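Side-chain contacts in colicin B (PDB 1RH1), which forms channels in the cytoplasmic membrane of Escherichia coli and close relatives, depolarising it and dissipating the energy of the cell: residues A[145-150]-A[267-272]; A[225-230]-A[281-286]. All coordinates share one frame; numbering follows the deposited sequence.

Interaction 1 (A[145-150]-A[267-272]); sequences QQLEQV and DVIVRF
Leu147 lays its methyl CD1 over the two methyls CG2 and CD1 of Ile269. Leu147 CD1 is 3.8 Å from Ile269 CD1 and 3.9 Å from Ile269 CG2. The two side chains cross at about a right angle. A single leucine methyl meets both arms of the isoleucine. CG of Leu147 lies opposite its backbone N (chi1 -174°), and the end of the side chain comes nearer to Ile269 than its base does. Val150 adds a looser touch, with Val150 CG2 4.4 Å from Ile269 CD1. The backbones stay apart, with the CA atoms of Leu147 and Ile269 separated by 7.7 Å.

Leu147 and Val150 belong to a short, weakly bonded helical turn at the end of strand 139-146. Gln149 folds back on its start. Gln149 OE1 accepts from Gln146 N at 3.1 Å. It accepts a second, straighter bond from Gln146 NE2, which reaches it from above the carbonyl plane.

Ile269 sits on strand 266-271. Strand 281-286 pairs antiparallel with both this strand and strand 139-146, so the contact spans the strand between them. Tyr282 of that strand touches Val150, and Pro280 packs on Leu147. Nearby, Asp267 forms a salt bridge with Arg170 and a hydrogen bond with Tyr282.

All three touching residues are buried, and no hydrogen bond crosses between the segments. The contact therefore rests on dispersion and on the burial of methyl groups, which favour close packing but impose little direction.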
loop_
_atom_site.group_PDB
_atom_site.type_symbol
_atom_site.label_atom_id
_atom_site.label_comp_id
_atom_site.label_asym_id
_atom_site.label_seq_id
_atom_site.Cartn_x
_atom_site.Cartn_y
_atom_site.Cartn_z
ATOM N N GLN A 145 1.469 -25.945 5.765
ATOM C CA GLN A 145 1.080 -26.203 4.384
ATOM C C GLN A 145 2.226 -26.758 3.545
ATOM O O GLN A 145 3.354 -26.265 3.613
ATOM C CB GLN A 145 0.639 -24.957 3.669
ATOM C CG GLN A 145 -0.647 -24.283 4.036
ATOM C CD GLN A 145 -1.866 -24.937 3.443
ATOM O OE1 GLN A 145 -2.323 -25.959 3.931
ATOM N NE2 GLN A 145 -2.428 -24.348 2.394
ATOM N N GLN A 146 1.967 -27.770 2.713
ATOM C CA GLN A 146 2.946 -28.255 1.744
ATOM C C GLN A 146 3.376 -27.145 0.764
ATOM O O GLN A 146 2.562 -26.254 0.493
ATOM C CB GLN A 146 2.332 -29.405 0.982
ATOM C CG GLN A 146 2.143 -30.657 1.813
ATOM C CD GLN A 146 1.171 -31.631 1.167
ATOM O OE1 GLN A 146 1.459 -32.806 0.922
ATOM N NE2 GLN A 146 -0.039 -31.136 0.898
ATOM N N LEU A 147 4.610 -27.163 0.209
ATOM C CA LEU A 147 5.112 -26.071 -0.625
ATOM C C LEU A 147 4.184 -25.642 -1.747
ATOM O O LEU A 147 3.818 -24.471 -1.900
ATOM C CB LEU A 147 6.435 -26.419 -1.284
ATOM C CG LEU A 147 7.064 -25.256 -2.059
ATOM C CD1 LEU A 147 7.693 -24.295 -1.085
ATOM C CD2 LEU A 147 8.116 -25.745 -3.012
ATOM N N GLU A 148 3.775 -26.668 -2.487
ATOM C CA GLU A 148 2.902 -26.493 -3.615
ATOM C C GLU A 148 1.565 -25.917 -3.254
ATOM O O GLU A 148 1.047 -25.225 -4.112
ATOM C CB GLU A 148 2.699 -27.817 -4.350
ATOM C CG GLU A 148 2.428 -29.098 -3.557
ATOM C CD GLU A 148 3.640 -29.848 -2.970
ATOM O OE1 GLU A 148 3.414 -30.839 -2.260
ATOM O OE2 GLU A 148 4.798 -29.472 -3.218
ATOM N N GLN A 149 0.988 -26.101 -2.059
ATOM C CA GLN A 149 -0.285 -25.466 -1.732
ATOM C C GLN A 149 -0.190 -23.959 -1.558
ATOM O O GLN A 149 -1.230 -23.304 -1.631
ATOM C CB GLN A 149 -0.883 -25.990 -0.446
ATOM C CG GLN A 149 -1.306 -27.440 -0.461
ATOM C CD GLN A 149 -1.744 -27.952 0.912
ATOM O OE1 GLN A 149 -0.949 -28.293 1.794
ATOM N NE2 GLN A 149 -3.063 -28.030 1.091
ATOM N N VAL A 150 0.991 -23.359 -1.317
ATOM C CA VAL A 150 1.090 -21.900 -1.170
ATOM C C VAL A 150 1.846 -21.241 -2.297
ATOM O O VAL A 150 1.836 -20.014 -2.379
ATOM C CB VAL A 150 1.795 -21.458 0.131
ATOM C CG1 VAL A 150 1.064 -22.117 1.254
ATOM C CG2 VAL A 150 3.244 -21.865 0.214
ATOM N N ASP A 267 5.461 -16.179 9.208
ATOM C CA ASP A 267 5.294 -17.345 8.331
ATOM C C ASP A 267 6.524 -17.460 7.444
ATOM O O ASP A 267 7.053 -16.458 6.952
ATOM C CB ASP A 267 4.059 -17.245 7.418
ATOM C CG ASP A 267 3.857 -16.009 6.535
ATOM O OD1 ASP A 267 2.979 -16.050 5.668
ATOM O OD2 ASP A 267 4.551 -15.006 6.722
ATOM N N VAL A 268 7.065 -18.666 7.300
ATOM C CA VAL A 268 8.273 -18.849 6.504
ATOM C C VAL A 268 8.194 -20.147 5.729
ATOM O O VAL A 268 7.295 -20.953 5.953
ATOM C CB VAL A 268 9.560 -18.904 7.380
ATOM C CG1 VAL A 268 9.753 -17.633 8.177
ATOM C CG2 VAL A 268 9.457 -20.047 8.359
ATOM N N ILE A 269 9.125 -20.378 4.813
ATOM C CA ILE A 269 9.162 -21.658 4.146
ATOM C C ILE A 269 10.459 -22.264 4.607
ATOM O O ILE A 269 11.562 -21.787 4.345
ATOM C CB ILE A 269 9.111 -21.469 2.615
ATOM C CG1 ILE A 269 7.677 -21.194 2.208
ATOM C CG2 ILE A 269 9.586 -22.711 1.890
ATOM C CD1 ILE A 269 7.516 -20.986 0.708
ATOM N N VAL A 270 10.262 -23.313 5.395
ATOM C CA VAL A 270 11.366 -24.051 5.970
ATOM C C VAL A 270 11.812 -25.034 4.912
ATOM O O VAL A 270 11.039 -25.876 4.454
ATOM C CB VAL A 270 10.911 -24.802 7.223
ATOM C CG1 VAL A 270 12.099 -25.555 7.756
ATOM C CG2 VAL A 270 10.420 -23.862 8.302
ATOM N N ARG A 271 13.081 -24.863 4.552
ATOM C CA ARG A 271 13.793 -25.694 3.578
ATOM C C ARG A 271 14.717 -26.706 4.281
ATOM O O ARG A 271 15.634 -26.322 5.010
ATOM C CB ARG A 271 14.555 -24.724 2.692
ATOM C CG ARG A 271 15.508 -25.314 1.683
ATOM C CD ARG A 271 16.216 -24.196 0.964
ATOM N NE ARG A 271 16.304 -24.594 -0.418
ATOM C CZ ARG A 271 17.183 -24.066 -1.264
ATOM N NH1 ARG A 271 18.047 -23.123 -0.864
ATOM N NH2 ARG A 271 17.187 -24.492 -2.537
ATOM N N PHE A 272 14.538 -28.012 4.101
ATOM C CA PHE A 272 15.352 -28.988 4.806
ATOM C C PHE A 272 16.734 -29.261 4.193
ATOM O O PHE A 272 17.015 -28.731 3.117
ATOM C CB PHE A 272 14.504 -30.240 4.909
ATOM C CG PHE A 272 13.386 -30.015 5.910
ATOM C CD1 PHE A 272 13.597 -30.297 7.258
ATOM C CD2 PHE A 272 12.150 -29.510 5.492
ATOM C CE1 PHE A 272 12.576 -30.072 8.179
ATOM C CE2 PHE A 272 11.132 -29.289 6.420
ATOM C CZ PHE A 272 11.342 -29.569 7.765
#

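Interaction 2 (A[225-230]-A[281-286]); sequences LVLSVG and LYISAV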
loop_
_atom_site.group_PDB
_atom_site.type_symbol
_atom_site.label_atom_id
_atom_site.label_comp_id
_atom_site.label_asym_id
_atom_site.label_seq_id
_atom_site.Cartn_x
_atom_site.Cartn_y
_atom_site.Cartn_z
ATOM N N LEU A 225 12.408 -23.722 16.283
ATOM C CA LEU A 225 11.481 -24.833 16.459
ATOM C C LEU A 225 12.152 -26.117 16.002
ATOM O O LEU A 225 12.918 -26.113 15.036
ATOM C CB LEU A 225 10.227 -24.550 15.658
ATOM C CG LEU A 225 9.116 -25.574 15.658
ATOM C CD1 LEU A 225 8.572 -25.844 17.039
ATOM C CD2 LEU A 225 8.027 -25.019 14.787
ATOM N N VAL A 226 11.958 -27.210 16.738
ATOM C CA VAL A 226 12.556 -28.470 16.351
ATOM C C VAL A 226 11.480 -29.184 15.579
ATOM O O VAL A 226 10.351 -29.300 16.057
ATOM C CB VAL A 226 12.979 -29.259 17.609
ATOM C CG1 VAL A 226 13.166 -30.731 17.323
ATOM C CG2 VAL A 226 14.338 -28.787 18.051
ATOM N N LEU A 227 11.822 -29.647 14.375
ATOM C CA LEU A 227 10.872 -30.377 13.542
ATOM C C LEU A 227 11.297 -31.832 13.411
ATOM O O LEU A 227 12.374 -32.157 12.925
ATOM C CB LEU A 227 10.810 -29.698 12.184
ATOM C CG LEU A 227 10.361 -28.254 12.224
ATOM C CD1 LEU A 227 11.052 -27.444 11.156
ATOM C CD2 LEU A 227 8.856 -28.237 12.125
ATOM N N SER A 228 10.459 -32.726 13.914
ATOM C CA SER A 228 10.706 -34.142 13.842
ATOM C C SER A 228 9.947 -34.680 12.633
ATOM O O SER A 228 8.741 -34.958 12.651
ATOM C CB SER A 228 10.236 -34.766 15.139
ATOM O OG SER A 228 10.426 -36.174 15.140
ATOM N N VAL A 229 10.715 -34.806 11.544
ATOM C CA VAL A 229 10.177 -35.225 10.256
ATOM C C VAL A 229 10.255 -36.706 9.979
ATOM O O VAL A 229 9.889 -37.152 8.890
ATOM C CB VAL A 229 10.882 -34.527 9.083
ATOM C CG1 VAL A 229 10.843 -33.017 9.314
ATOM C CG2 VAL A 229 12.286 -35.084 8.908
ATOM N N GLY A 230 10.753 -37.451 10.967
ATOM C CA GLY A 230 10.967 -38.891 10.861
ATOM C C GLY A 230 9.761 -39.717 10.471
ATOM O O GLY A 230 9.743 -40.331 9.413
ATOM N N LEU A 281 8.543 -27.057 3.807
ATOM C CA LEU A 281 7.320 -26.826 4.540
ATOM C C LEU A 281 7.079 -25.342 4.791
ATOM O O LEU A 281 8.000 -24.580 5.099
ATOM C CB LEU A 281 7.430 -27.576 5.826
ATOM C CG LEU A 281 6.172 -27.712 6.643
ATOM C CD1 LEU A 281 5.177 -28.606 5.906
ATOM C CD2 LEU A 281 6.541 -28.265 8.022
ATOM N N TYR A 282 5.826 -24.935 4.566
ATOM C CA TYR A 282 5.392 -23.584 4.850
ATOM C C TYR A 282 4.792 -23.699 6.222
ATOM O O TYR A 282 3.976 -24.574 6.484
ATOM C CB TYR A 282 4.319 -23.101 3.891
ATOM C CG TYR A 282 3.613 -21.776 4.243
ATOM C CD1 TYR A 282 2.388 -21.796 4.906
ATOM C CD2 TYR A 282 4.177 -20.545 3.908
ATOM C CE1 TYR A 282 1.734 -20.614 5.234
ATOM C CE2 TYR A 282 3.530 -19.349 4.232
ATOM C CZ TYR A 282 2.316 -19.403 4.896
ATOM O OH TYR A 282 1.684 -18.238 5.258
ATOM N N ILE A 283 5.180 -22.777 7.088
ATOM C CA ILE A 283 4.667 -22.786 8.429
ATOM C C ILE A 283 4.358 -21.394 8.924
ATOM O O ILE A 283 5.071 -20.429 8.671
ATOM C CB ILE A 283 5.732 -23.582 9.228
ATOM C CG1 ILE A 283 5.284 -23.720 10.650
ATOM C CG2 ILE A 283 7.082 -22.924 9.154
ATOM C CD1 ILE A 283 6.075 -24.885 11.278
ATOM N N SER A 284 3.196 -21.304 9.557
ATOM C CA SER A 284 2.686 -20.048 10.089
ATOM C C SER A 284 2.569 -20.049 11.606
ATOM O O SER A 284 1.937 -20.940 12.173
ATOM C CB SER A 284 1.321 -19.757 9.522
ATOM O OG SER A 284 0.990 -18.428 9.903
ATOM N N ALA A 285 3.124 -19.034 12.277
ATOM C CA ALA A 285 3.151 -18.995 13.731
ATOM C C ALA A 285 2.590 -17.708 14.316
ATOM O O ALA A 285 3.269 -16.678 14.392
ATOM C CB ALA A 285 4.584 -19.161 14.207
ATOM N N VAL A 286 1.351 -17.809 14.794
ATOM C CA VAL A 286 0.589 -16.684 15.322
ATOM C C VAL A 286 0.487 -16.592 16.838
ATOM O O VAL A 286 0.423 -17.578 17.550
ATOM C CB VAL A 286 -0.814 -16.765 14.661
ATOM C CG1 VAL A 286 -1.833 -15.795 15.233
ATOM C CG2 VAL A 286 -0.615 -16.409 13.201
#
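Ile283 rests its end methyl CD1 against two leucines of strand 225-228. The closer one is Leu225, where Leu225 CD2 lies 4.0 Å from Ile283 CD1. This is the tighter part of the contact. The two side chains run at a slant to each other and meet through their end methyls. The reach of Ile283 follows from chi1 of -177°, which carries CG1 away from the backbone N and leaves CG2 between that N and the carbonyl carbon.

Leu227 packs less closely, with Leu227 CD2 4.4 Å from Ile283 CD1. The two leucines also touch each other, with Leu225 CD2 4.3 Å from Leu227 CD2. Three methyls thus form a small cluster. Met142 and Val88 pack on Leu225, and Thr144 packs on Ile283.

The two strands belong to one mixed sheet but are not paired in it. Strand 225-228 pairs with strands 87-90 and 213-216. Strand 281-286 pairs with strands 139-146 and 266-271. The two strands face each other through side chains directed at the opposite strand, and the two leucines and the isoleucine meet between them. The CA atoms of Leu225 and Ala285 are 10.5 Å apart, so side chains alone bridge the gap. Tyr282 and Ser284 point to the other face of their strand, where both hydroxyls bond to the backbone of Leu171.

Packing thins toward the start of strand 281-286. Leu281 points toward the other segment, but Leu281 CD2 stops 4.7 Å from Leu227 CD2. Beyond Leu227 the first segment leaves the contact: Ser228 is partly exposed, and the chain turns out to solvent at Gly230.

In the fold
From the N terminus, the chain passes 145-150 first and 225-230 second. It then reaches 267-272, where interaction 1 closes a loop of 116 residues. A few residues later it reaches 281-286, where interaction 2 closes a loop of 50. The segments alternate, so the two loops cross and neither nests in the other. Strands 266-271 and 281-286 follow each other and pair antiparallel, which brings the contact centres to about 9 Å. A probable hydrogen bond from Val270 N to Leu281 O joins the two. Together they tie the helical turn after strand 139-146 and strand 225-228 to this pair, within the N-terminal part of the protein, ahead of helix 291-340.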